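1,4-dihydroxy-2-naphthoyl-CoA hydrolase (Prochlorococcus marinus, PDB 2HX5) probably catalyses the hydrolysis of 1,4-dihydroxy-2-naphthoyl-CoA to 1,4-dihydroxy-2-naphthoate and CoA, a step of phylloquinone biosynthesis. Local coordinates at the interface of chains A and B. Coordinates in Å, arbitrary orientation; residue numbers count along the deposited sequence, not the author numbering. Chains: chain A/B, Hypothetical protein.

The interface of chains A and B. Residues chain A 31, 35, 69, 72, 118; chain B 26-27, 76.
A loop of chain B carrying B:His26 and B:Phe27, the latter with helix-like backbone angles, meets helix 29-45 and strands 69-76 and 111-121 of chain A, while B:Phe76 ends strand 69-76 of its own subunit. This is part of a two-fold interface, probably a natural subunit contact, between hot-dog-fold chains of the 4-hydroxybenzoyl-CoA thioesterase family, where a long helix packs on a curved sheet. B:Phe27 inserts its ring between A:Ile69 and A:Phe31. Over the middle of one face sits the delta-methyl of A:Ile69, CD1, 3.4 Å from CD1 of B:Phe27. The ring's CE2 carbon touches CB of A:Phe31 rather than its phenyl ring, and its far tip, CZ, lies 3.5 Å from the backbone O of A:Phe31 and also packs against CD1 of A:Ile118. SG of A:Cys72 lies in the ring plane at its rim, and also at the edge of B:Phe76. A:His35, its CG anti to the backbone N (chi1 -166°), swings CD2 to 3.5 Å from CE1 of B:Phe27. The imidazole of B:His26 sets CE1 above one face of A:His35, offset toward the rim, in an edge-to-face pair with planes inclined by 65°. B:Phe76 lies alongside A:Ile69, its CB 3.4 Å from the backbone O of that residue. An alanine in place of B:Phe27 would probably leave the A:Ile69 methyl without its aromatic face and open a gap between the helix and sheet of chain A.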
# COMPACT_ATOMS: atom_id res chain seq x y z
N PHE A 31 -0.74 9.65 -5.06
CA PHE A 31 -0.20 9.17 -6.34
C PHE A 31 -0.86 7.93 -6.83
O PHE A 31 -1.06 7.73 -8.03
CB PHE A 31 1.32 8.97 -6.20
CG PHE A 31 2.09 10.25 -6.04
CD1 PHE A 31 2.21 11.14 -7.11
CD2 PHE A 31 2.67 10.54 -4.84
CE1 PHE A 31 2.89 12.32 -6.96
CE2 PHE A 31 3.35 11.73 -4.68
CZ PHE A 31 3.49 12.60 -5.77
N HIS A 35 -2.85 7.51 -10.44
CA HIS A 35 -2.63 6.45 -11.39
C HIS A 35 -3.92 5.70 -11.66
O HIS A 35 -4.30 5.40 -12.81
CB HIS A 35 -1.52 5.52 -10.93
CG HIS A 35 -0.98 4.57 -11.97
ND1 HIS A 35 -1.71 3.53 -12.52
CD2 HIS A 35 0.25 4.50 -12.52
CE1 HIS A 35 -0.91 2.85 -13.35
NE2 HIS A 35 0.26 3.45 -13.40
N ILE A 69 6.71 5.88 -15.78
CA ILE A 69 6.72 7.18 -15.18
C ILE A 69 8.16 7.62 -14.95
O ILE A 69 8.91 6.96 -14.23
CB ILE A 69 5.87 7.20 -13.87
CG1 ILE A 69 4.40 6.96 -14.26
CG2 ILE A 69 6.04 8.48 -13.08
CD1 ILE A 69 3.46 6.45 -13.13
N CYS A 72 7.24 12.56 -11.28
CA CYS A 72 5.96 12.96 -10.73
C CYS A 72 6.15 13.87 -9.55
O CYS A 72 7.25 13.96 -8.97
CB CYS A 72 5.11 11.78 -10.30
SG CYS A 72 5.85 10.75 -8.96
N ILE A 118 2.08 13.74 -13.38
CA ILE A 118 2.76 12.49 -13.67
C ILE A 118 3.18 12.53 -15.12
O ILE A 118 2.34 12.77 -15.99
CB ILE A 118 1.87 11.27 -13.41
CG1 ILE A 118 1.48 11.18 -11.95
CG2 ILE A 118 2.63 9.97 -13.79
CD1 ILE A 118 0.63 9.93 -11.58
N HIS B 26 6.72 -0.40 -8.62
CA HIS B 26 5.64 0.49 -8.91
C HIS B 26 5.95 1.88 -8.35
O HIS B 26 6.41 2.05 -7.23
CB HIS B 26 4.37 -0.04 -8.32
CG HIS B 26 3.16 0.66 -8.84
ND1 HIS B 26 2.79 0.65 -10.15
CD2 HIS B 26 2.29 1.46 -8.20
CE1 HIS B 26 1.70 1.41 -10.30
NE2 HIS B 26 1.39 1.93 -9.14
N PHE B 27 5.75 2.91 -9.18
CA PHE B 27 6.37 4.21 -8.96
C PHE B 27 6.19 4.80 -7.58
O PHE B 27 7.13 5.30 -6.99
CB PHE B 27 5.96 5.26 -10.05
CG PHE B 27 4.58 5.81 -9.90
CD1 PHE B 27 3.42 5.05 -9.98
CD2 PHE B 27 4.44 7.14 -9.57
CE1 PHE B 27 2.19 5.61 -9.77
CE2 PHE B 27 3.20 7.69 -9.39
CZ PHE B 27 2.08 6.94 -9.47
N PHE B 76 12.64 9.25 -11.95
CA PHE B 76 12.94 7.83 -12.06
C PHE B 76 13.84 7.68 -13.26
O PHE B 76 13.43 7.95 -14.38
CB PHE B 76 11.63 7.05 -12.19
CG PHE B 76 10.66 7.27 -11.09
CD1 PHE B 76 9.75 8.33 -11.15
CD2 PHE B 76 10.60 6.46 -9.96
CE1 PHE B 76 8.86 8.58 -10.19
CE2 PHE B 76 9.64 6.70 -8.98
CZ PHE B 76 8.82 7.79 -9.07